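Local coordinates for protein PvdO (Pseudomonas aeruginosa, PDB 5HHA) that probably acts in maturation of the pyoverdine chromophore in the periplasm, belongs to the formylglycine-generating-enzyme family by sequence, and binds a calcium ion, at residues Glu41-Pro55 / Leu68-Tyr82. Sequence-based numbering, arbitrary orientation.
Sequences EMVVLPAGSFTMGTP and LHDVTFAKPFAISRY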
ATOM      1  N   GLU A  41       1.811  13.530   1.463  1.00 10.63           N
ATOM      2  CA  GLU A  41       1.745  14.049   0.101  1.00 11.30           C
ATOM      3  C   GLU A  41       0.818  13.189  -0.746  1.00 11.74           C
ATOM      4  O   GLU A  41       1.015  11.966  -0.853  1.00 10.97           O
ATOM      5  CB  GLU A  41       3.134  14.088  -0.502  1.00 11.39           C
ATOM      6  CG  GLU A  41       4.040  15.094   0.237  1.00 14.30           C
ATOM      7  CD  GLU A  41       5.484  15.079  -0.214  1.00 19.77           C
ATOM      8  OE1 GLU A  41       5.806  14.501  -1.260  1.00 16.51           O
ATOM      9  OE2 GLU A  41       6.338  15.656   0.493  1.00 19.83           O
ATOM     10  N   MET A  42      -0.194  13.819  -1.321  1.00 11.36           N
ATOM     11  CA  MET A  42      -1.219  13.137  -2.089  1.00 10.83           C
ATOM     12  C   MET A  42      -1.010  13.381  -3.577  1.00 11.60           C
ATOM     13  O   MET A  42      -0.543  14.461  -3.994  1.00 13.63           O
ATOM     14  CB  MET A  42      -2.572  13.671  -1.681  1.00 11.18           C
ATOM     15  CG  MET A  42      -2.841  13.568  -0.210  1.00 11.63           C
ATOM     16  SD  MET A  42      -2.743  11.906   0.473  1.00 10.81           S
ATOM     17  CE  MET A  42      -4.184  11.129  -0.304  1.00 12.45           C
ATOM     18  N   VAL A  43      -1.350  12.391  -4.397  1.00 11.06           N
ATOM     19  CA  VAL A  43      -1.304  12.542  -5.845  1.00 11.51           C
ATOM     20  C   VAL A  43      -2.671  12.170  -6.410  1.00 11.96           C
ATOM     21  O   VAL A  43      -3.307  11.202  -5.988  1.00 10.58           O
ATOM     22  CB  VAL A  43      -0.150  11.705  -6.485  1.00 10.04           C
ATOM     23  CG1 VAL A  43      -0.313  10.191  -6.228  1.00 10.92           C
ATOM     24  CG2 VAL A  43      -0.023  11.995  -7.975  1.00 12.39           C
ATOM     25  N   VAL A  44      -3.139  12.978  -7.356  1.00 11.43           N
ATOM     26  CA  VAL A  44      -4.415  12.727  -7.999  1.00 12.17           C
ATOM     27  C   VAL A  44      -4.284  11.626  -9.043  1.00 10.21           C
ATOM     28  O   VAL A  44      -3.456  11.716  -9.940  1.00 11.85           O
ATOM     29  CB  VAL A  44      -4.964  14.015  -8.676  1.00 13.00           C
ATOM     30  CG1 VAL A  44      -6.282  13.740  -9.398  1.00 14.29           C
ATOM     31  CG2 VAL A  44      -5.139  15.139  -7.651  1.00 15.92           C
ATOM     32  N   LEU A  45      -5.101  10.595  -8.889  1.00 11.22           N
ATOM     33  CA  LEU A  45      -5.234   9.536  -9.890  1.00 13.90           C
ATOM     34  C   LEU A  45      -6.415   9.836 -10.802  1.00 11.80           C
ATOM     35  O   LEU A  45      -7.442  10.304 -10.364  1.00 12.50           O
ATOM     36  CB  LEU A  45      -5.426   8.163  -9.231  1.00 11.61           C
ATOM     37  CG  LEU A  45      -4.356   7.726  -8.216  1.00 10.82           C
ATOM     38  CD1 LEU A  45      -4.555   6.249  -7.870  1.00 10.89           C
ATOM     39  CD2 LEU A  45      -2.967   7.930  -8.747  1.00 11.06           C
ATOM     40  N   PRO A  46      -6.283   9.510 -12.090  1.00 12.12           N
ATOM     41  CA  PRO A  46      -7.343   9.794 -13.053  1.00 12.15           C
ATOM     42  C   PRO A  46      -8.514   8.857 -12.906  1.00 11.99           C
ATOM     43  O   PRO A  46      -8.394   7.723 -12.429  1.00 12.55           O
ATOM     44  CB  PRO A  46      -6.648   9.565 -14.395  1.00 13.43           C
ATOM     45  CG  PRO A  46      -5.588   8.600 -14.109  1.00 14.31           C
ATOM     46  CD  PRO A  46      -5.098   8.918 -12.722  1.00 12.77           C
ATOM     47  N   ALA A  47      -9.691   9.340 -13.274  1.00 13.25           N
ATOM     48  CA  ALA A  47     -10.815   8.469 -13.534  1.00 13.20           C
ATOM     49  C   ALA A  47     -10.469   7.561 -14.703  1.00 13.11           C
ATOM     50  O   ALA A  47      -9.607   7.883 -15.503  1.00 15.80           O
ATOM     51  CB  ALA A  47     -12.051   9.289 -13.854  1.00 14.76           C
ATOM     52  N   GLY A  48     -11.144   6.423 -14.801  1.00 12.43           N
ATOM     53  CA  GLY A  48     -10.913   5.476 -15.877  1.00 13.74           C
ATOM     54  C   GLY A  48     -11.166   4.067 -15.413  1.00 11.84           C
ATOM     55  O   GLY A  48     -11.503   3.843 -14.257  1.00 12.87           O
ATOM     56  N   SER A  49     -10.996   3.119 -16.325  1.00 13.07           N
ATOM     57  CA  SER A  49     -11.130   1.704 -16.026  1.00 11.59           C
ATOM     58  C   SER A  49      -9.799   1.021 -16.194  1.00 11.84           C
ATOM     59  O   SER A  49      -8.903   1.498 -16.891  1.00 13.20           O
ATOM     60  CB  SER A  49     -12.113   1.031 -16.983  1.00 12.66           C
ATOM     61  OG  SER A  49     -13.391   1.567 -16.849  1.00 14.02           O
ATOM     62  N   PHE A  50      -9.675  -0.123 -15.549  1.00 10.62           N
ATOM     63  CA  PHE A  50      -8.504  -0.965 -15.757  1.00 11.16           C
ATOM     64  C   PHE A  50      -8.867  -2.419 -15.567  1.00 10.59           C
ATOM     65  O   PHE A  50      -9.878  -2.729 -14.986  1.00 10.92           O
ATOM     66  CB  PHE A  50      -7.335  -0.581 -14.818  1.00 11.16           C
ATOM     67  CG  PHE A  50      -7.430  -1.178 -13.422  1.00  9.61           C
ATOM     68  CD1 PHE A  50      -8.446  -0.830 -12.533  1.00 10.93           C
ATOM     69  CD2 PHE A  50      -6.471  -2.101 -12.995  1.00 11.09           C
ATOM     70  CE1 PHE A  50      -8.498  -1.389 -11.270  1.00  9.94           C
ATOM     71  CE2 PHE A  50      -6.536  -2.662 -11.734  1.00  8.99           C
ATOM     72  CZ  PHE A  50      -7.539  -2.288 -10.869  1.00  9.82           C
ATOM     73  N   THR A  51      -8.013  -3.312 -16.040  1.00 11.12           N
ATOM     74  CA  THR A  51      -8.212  -4.723 -15.823  1.00 11.35           C
ATOM     75  C   THR A  51      -7.458  -5.154 -14.566  1.00  9.27           C
ATOM     76  O   THR A  51      -6.233  -4.976 -14.462  1.00 10.21           O
ATOM     77  CB  THR A  51      -7.704  -5.534 -17.037  1.00 12.73           C
ATOM     78  OG1 THR A  51      -8.394  -5.105 -18.217  1.00 13.61           O
ATOM     79  CG2 THR A  51      -7.894  -7.031 -16.829  1.00 14.36           C
ATOM     80  N   MET A  52      -8.196  -5.719 -13.631  1.00  9.44           N
ATOM     81  CA  MET A  52      -7.660  -6.161 -12.355  1.00  9.14           C
ATOM     82  C   MET A  52      -7.496  -7.664 -12.351  1.00  8.37           C
ATOM     83  O   MET A  52      -8.355  -8.403 -12.876  1.00  9.13           O
ATOM     84  CB  MET A  52      -8.622  -5.740 -11.245  1.00  9.63           C
ATOM     85  CG  MET A  52      -8.085  -5.962  -9.842  1.00  8.70           C
ATOM     86  SD  MET A  52      -9.287  -5.391  -8.620  1.00  9.17           S
ATOM     87  CE  MET A  52      -8.383  -5.640  -7.095  1.00  8.55           C
ATOM     88  N   GLY A  53      -6.397  -8.124 -11.760  1.00  8.65           N
ATOM     89  CA  GLY A  53      -6.062  -9.531 -11.708  1.00  8.81           C
ATOM     90  C   GLY A  53      -4.855  -9.815 -12.566  1.00  9.77           C
ATOM     91  O   GLY A  53      -4.174  -8.888 -13.047  1.00 10.62           O
ATOM     92  N   THR A  54      -4.592 -11.093 -12.799  1.00  8.96           N
ATOM     93  CA  THR A  54      -3.367 -11.533 -13.448  0.60  9.11           C
ATOM     94  C   THR A  54      -3.661 -12.581 -14.532  1.00  9.56           C
ATOM     95  O   THR A  54      -4.383 -13.525 -14.260  1.00  9.98           O
ATOM     96  CB  THR A  54      -2.439 -12.141 -12.374  0.60  8.38           C
ATOM     97  OG1 THR A  54      -2.195 -11.153 -11.363  0.60  7.32           O
ATOM     98  CG2 THR A  54      -1.142 -12.588 -12.943  0.60  8.14           C
ATOM     99  N   PRO A  55      -3.071 -12.455 -15.708  1.00  9.88           N
ATOM    100  CA  PRO A  55      -3.218 -13.503 -16.723  1.00 11.81           C
ATOM    101  C   PRO A  55      -2.707 -14.862 -16.242  1.00 11.45           C
ATOM    102  O   PRO A  55      -1.731 -14.916 -15.510  1.00 10.41           O
ATOM    103  CB  PRO A  55      -2.393 -12.969 -17.898  1.00 16.25           C
ATOM    104  CG  PRO A  55      -2.336 -11.463 -17.676  1.00 15.28           C
ATOM    105  CD  PRO A  55      -2.275 -11.319 -16.186  1.00 11.93           C
ATOM    106  N   LEU A  68      -9.578 -12.272 -14.212  1.00  9.35           N
ATOM    107  CA  LEU A  68      -9.361 -10.943 -14.735  1.00 10.31           C
ATOM    108  C   LEU A  68     -10.713 -10.286 -14.857  1.00 10.86           C
ATOM    109  O   LEU A  68     -11.677 -10.911 -15.339  1.00 11.71           O
ATOM    110  CB  LEU A  68      -8.716 -11.035 -16.099  1.00 10.61           C
ATOM    111  CG  LEU A  68      -7.264 -11.483 -16.114  1.00 10.90           C
ATOM    112  CD1 LEU A  68      -6.871 -11.996 -17.486  1.00 15.06           C
ATOM    113  CD2 LEU A  68      -6.401 -10.304 -15.696  1.00 11.59           C
ATOM    114  N   HIS A  69     -10.824  -9.031 -14.450  1.00  9.79           N
ATOM    115  CA  HIS A  69     -12.129  -8.356 -14.500  1.00  9.65           C
ATOM    116  C   HIS A  69     -11.859  -6.869 -14.518  1.00 11.14           C
ATOM    117  O   HIS A  69     -10.916  -6.372 -13.871  1.00 10.23           O
ATOM    118  CB  HIS A  69     -13.020  -8.766 -13.310  1.00 12.10           C
ATOM    119  CG  HIS A  69     -12.463  -8.350 -11.980  1.00 10.15           C
ATOM    120  ND1 HIS A  69     -11.333  -8.924 -11.434  1.00  9.94           N
ATOM    121  CD2 HIS A  69     -12.828  -7.355 -11.134  1.00 10.92           C
ATOM    122  CE1 HIS A  69     -11.050  -8.328 -10.289  1.00  9.44           C
ATOM    123  NE2 HIS A  69     -11.942  -7.371 -10.084  1.00 10.11           N
ATOM    124  N   ASP A  70     -12.668  -6.108 -15.252  1.00 10.59           N
ATOM    125  CA  ASP A  70     -12.411  -4.694 -15.418  1.00 10.71           C
ATOM    126  C   ASP A  70     -13.153  -3.907 -14.339  1.00 10.48           C
ATOM    127  O   ASP A  70     -14.286  -4.205 -13.992  1.00 11.67           O
ATOM    128  CB  ASP A  70     -12.827  -4.225 -16.803  1.00 11.89           C
ATOM    129  CG  ASP A  70     -11.878  -4.694 -17.882  1.00 12.97           C
ATOM    130  OD1 ASP A  70     -11.006  -5.537 -17.621  1.00 13.09           O
ATOM    131  OD2 ASP A  70     -12.060  -4.274 -19.040  1.00 18.50           O
ATOM    132  N   VAL A  71     -12.454  -2.941 -13.772  1.00 10.23           N
ATOM    133  CA  VAL A  71     -12.963  -2.107 -12.688  1.00 10.88           C
ATOM    134  C   VAL A  71     -12.923  -0.659 -13.139  1.00 11.04           C
ATOM    135  O   VAL A  71     -11.975  -0.216 -13.777  1.00 10.99           O
ATOM    136  CB  VAL A  71     -12.110  -2.299 -11.412  1.00 10.11           C
ATOM    137  CG1 VAL A  71     -12.561  -1.386 -10.296  1.00 11.40           C
ATOM    138  CG2 VAL A  71     -12.156  -3.714 -10.984  1.00 12.42           C
ATOM    139  N   THR A  72     -13.988   0.060 -12.790  1.00  9.93           N
ATOM    140  CA  THR A  72     -14.180   1.442 -13.212  1.00 11.12           C
ATOM    141  C   THR A  72     -14.176   2.419 -12.057  1.00  9.40           C
ATOM    142  O   THR A  72     -14.846   2.199 -11.059  1.00 12.07           O
ATOM    143  CB  THR A  72     -15.538   1.565 -13.953  1.00 11.86           C
ATOM    144  OG1 THR A  72     -15.496   0.747 -15.129  1.00 13.24           O
ATOM    145  CG2 THR A  72     -15.872   3.000 -14.322  1.00 14.21           C
ATOM    146  N   PHE A  73     -13.383   3.474 -12.195  1.00 10.85           N
ATOM    147  CA  PHE A  73     -13.353   4.602 -11.265  1.00 10.70           C
ATOM    148  C   PHE A  73     -13.999   5.772 -11.988  1.00 11.56           C
ATOM    149  O   PHE A  73     -13.429   6.336 -12.907  1.00 13.32           O
ATOM    150  CB  PHE A  73     -11.918   4.955 -10.839  1.00 12.00           C
ATOM    151  CG  PHE A  73     -11.205   3.809 -10.233  1.00 10.75           C
ATOM    152  CD1 PHE A  73     -11.391   3.489  -8.926  1.00 10.70           C
ATOM    153  CD2 PHE A  73     -10.396   3.003 -11.013  1.00 10.63           C
ATOM    154  CE1 PHE A  73     -10.755   2.389  -8.369  1.00 12.12           C
ATOM    155  CE2 PHE A  73      -9.744   1.901 -10.453  1.00 11.87           C
ATOM    156  CZ  PHE A  73      -9.948   1.604  -9.135  1.00 11.92           C
ATOM    157  N   ALA A  74     -15.226   6.099 -11.596  1.00 11.04           N
ATOM    158  CA  ALA A  74     -15.992   7.149 -12.296  1.00 12.93           C
ATOM    159  C   ALA A  74     -15.390   8.543 -12.075  1.00 13.09           C
ATOM    160  O   ALA A  74     -15.507   9.435 -12.926  1.00 13.39           O
ATOM    161  CB  ALA A  74     -17.460   7.118 -11.864  1.00 12.48           C
ATOM    162  N   LYS A  75     -14.708   8.734 -10.949  1.00 13.18           N
ATOM    163  CA  LYS A  75     -14.212  10.043 -10.560  1.00 14.79           C
ATOM    164  C   LYS A  75     -12.739   9.967 -10.188  1.00 14.09           C
ATOM    165  O   LYS A  75     -12.282   8.970  -9.593  1.00 12.80           O
ATOM    166  CB  LYS A  75     -14.991  10.570  -9.349  1.00 17.98           C
ATOM    167  CG  LYS A  75     -16.473  10.776  -9.605  1.00 21.81           C
ATOM    168  CD  LYS A  75     -17.134  11.558  -8.484  1.00 27.80           C
ATOM    169  CE  LYS A  75     -18.585  11.860  -8.853  1.00 34.11           C
ATOM    170  NZ  LYS A  75     -19.265  12.738  -7.850  1.00 45.00           N
ATOM    171  N   PRO A  76     -11.982  11.006 -10.515  1.00 12.68           N
ATOM    172  CA  PRO A  76     -10.618  11.054  -9.985  1.00 13.49           C
ATOM    173  C   PRO A  76     -10.617  11.085  -8.451  1.00 13.27           C
ATOM    174  O   PRO A  76     -11.580  11.502  -7.816  1.00 13.85           O
ATOM    175  CB  PRO A  76     -10.051  12.343 -10.574  1.00 14.34           C
ATOM    176  CG  PRO A  76     -11.241  13.170 -10.915  1.00 22.51           C
ATOM    177  CD  PRO A  76     -12.368  12.245 -11.215  1.00 15.76           C
ATOM    178  N   PHE A  77      -9.537  10.585  -7.856  1.00 13.24           N
ATOM    179  CA  PHE A  77      -9.407  10.524  -6.404  1.00 12.08           C
ATOM    180  C   PHE A  77      -7.922  10.565  -6.108  1.00 12.10           C
ATOM    181  O   PHE A  77      -7.094  10.325  -6.987  1.00 11.50           O
ATOM    182  CB  PHE A  77     -10.044   9.251  -5.834  1.00 12.60           C
ATOM    183  CG  PHE A  77      -9.412   7.989  -6.323  1.00 11.13           C
ATOM    184  CD1 PHE A  77      -9.703   7.482  -7.573  1.00 12.71           C
ATOM    185  CD2 PHE A  77      -8.534   7.283  -5.499  1.00 10.99           C
ATOM    186  CE1 PHE A  77      -9.105   6.304  -8.023  1.00 11.93           C
ATOM    187  CE2 PHE A  77      -7.951   6.101  -5.925  1.00 12.06           C
ATOM    188  CZ  PHE A  77      -8.225   5.615  -7.178  1.00 11.36           C
ATOM    189  N   ALA A  78      -7.555  10.917  -4.881  1.00 11.10           N
ATOM    190  CA  ALA A  78      -6.145  11.009  -4.513  1.00 11.04           C
ATOM    191  C   ALA A  78      -5.736   9.845  -3.616  1.00  7.83           C
ATOM    192  O   ALA A  78      -6.526   9.364  -2.810  1.00  9.15           O
ATOM    193  CB  ALA A  78      -5.889  12.331  -3.810  1.00 12.60           C
ATOM    194  N   ILE A  79      -4.478   9.449  -3.744  1.00  9.53           N
ATOM    195  CA  ILE A  79      -3.855   8.529  -2.787  1.00  8.77           C
ATOM    196  C   ILE A  79      -2.546   9.121  -2.351  1.00  9.21           C
ATOM    197  O   ILE A  79      -1.987   9.966  -3.028  1.00  9.48           O
ATOM    198  CB  ILE A  79      -3.658   7.087  -3.363  1.00  9.76           C
ATOM    199  CG1 ILE A  79      -2.608   7.077  -4.469  1.00 10.13           C
ATOM    200  CG2 ILE A  79      -4.960   6.478  -3.815  1.00  8.95           C
ATOM    201  CD1 ILE A  79      -2.154   5.643  -4.821  1.00  9.29           C
ATOM    202  N   SER A  80      -2.032   8.655  -1.226  1.00  8.13           N
ATOM    203  CA  SER A  80      -0.715   9.106  -0.806  1.00  9.22           C
ATOM    204  C   SER A  80       0.328   8.539  -1.772  1.00  8.68           C
ATOM    205  O   SER A  80       0.321   7.336  -2.089  1.00  8.88           O
ATOM    206  CB  SER A  80      -0.473   8.769   0.657  1.00  8.49           C
ATOM    207  OG  SER A  80      -0.590   7.390   0.944  1.00  9.36           O
ATOM    208  N   ARG A  81       1.162   9.417  -2.319  1.00  8.90           N
ATOM    209  CA  ARG A  81       2.117   8.956  -3.321  1.00  9.83           C
ATOM    210  C   ARG A  81       3.169   8.036  -2.726  1.00 10.20           C
ATOM    211  O   ARG A  81       3.795   7.228  -3.443  1.00  9.03           O
ATOM    212  CB  ARG A  81       2.746  10.121  -4.103  1.00  9.79           C
ATOM    213  CG  ARG A  81       3.628  11.071  -3.335  1.00 11.37           C
ATOM    214  CD  ARG A  81       4.252  12.023  -4.340  1.00 13.27           C
ATOM    215  NE  ARG A  81       5.165  12.991  -3.749  1.00 13.68           N
ATOM    216  CZ  ARG A  81       5.977  13.756  -4.473  1.00 14.25           C
ATOM    217  NH1 ARG A  81       5.953  13.681  -5.802  1.00 16.75           N
ATOM    218  NH2 ARG A  81       6.797  14.614  -3.867  1.00 17.76           N
ATOM    219  N   TYR A  82       3.377   8.186  -1.425  1.00  9.29           N
ATOM    220  CA  TYR A  82       4.206   7.289  -0.632  1.00  8.87           C
ATOM    221  C   TYR A  82       3.324   6.541   0.362  1.00  8.66           C
ATOM    222  O   TYR A  82       2.199   6.965   0.651  1.00  9.18           O
ATOM    223  CB  TYR A  82       5.218   8.080   0.192  1.00  9.59           C
ATOM    224  CG  TYR A  82       6.062   9.045  -0.597  1.00  9.72           C
ATOM    225  CD1 TYR A  82       6.895   8.590  -1.599  1.00 10.38           C
ATOM    226  CD2 TYR A  82       6.048  10.417  -0.335  1.00 12.64           C
ATOM    227  CE1 TYR A  82       7.698   9.454  -2.311  1.00 12.88           C
ATOM    228  CE2 TYR A  82       6.852  11.291  -1.052  1.00 14.22           C
ATOM    229  CZ  TYR A  82       7.647  10.789  -2.044  1.00 12.29           C
ATOM    230  OH  TYR A  82       8.446  11.658  -2.754  1.00 16.32           O
TER
HETATM  231  O   HOH W   1       2.697  10.276   0.450  1.00 11.06           O
HETATM  232  O   HOH W   2       9.156  13.985  -1.398  1.00 31.40           O
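Two antiparallel strand pairings, 42-45 with 77-80 and 48-52 with 69-73, join these segments into a long, bent two-stranded part of the mixed sheet, and Glu-41 and Arg-81 close one end of it. There Arg-81 forms a salt bridge with OE1 of Glu-41, NE at 3.0 Å and NH2 at 2.8 Å, and the oxygen lies near the guanidinium plane. NH2 comes from the syn side, 27° out of the carboxylate plane, and NE nearly along the C-O axis; the two donors share one oxygen. Water 1 bridges Glu-41 O and Tyr-82 N beside this pair.

Val-43 pairs with Ile-79 (Val-43 N to Ile-79 O, 2.9 Å) and Leu-45 with Phe-77, but Gly-48 pairs with Phe-73, a register shift of one residue between the two pairings. The sheet belongs to the sulfatase-modifying-factor type domain. On the face carrying Phe-50, Met-52, Phe-73 and Phe-77, these four side chains touch Glu-156 or Glu-158 of helix 154-162. Here Leu-45 puts CB over the Phe-77 ring, while its CD1 reaches Ile-79 CD1 at 3.9 Å. Phe-50 and Phe-73 meet rim to rim, CE1 to CE2 at 3.6 Å, with planes only 17° apart; Tyr-159 of the helix touches both rings.

Farther along, Met-52 CB lies over one face of the His-69 ring, 4.0 Å from its centroid; CG anti to the backbone N (chi1 -172°) and an extended chain carry SD to an oblique approach to the same ring. His-69 ND1 bonds Pro-67 O. The opposite face carries two exposed polar cross-strand pairs: the hydroxyls Ser-49 OG and Thr-72 OG1, hydrogen-bonded at 2.8 Å, and Thr-51 OG1, which donates to Asp-70 OD1 at 2.7 Å from above the carboxylate plane.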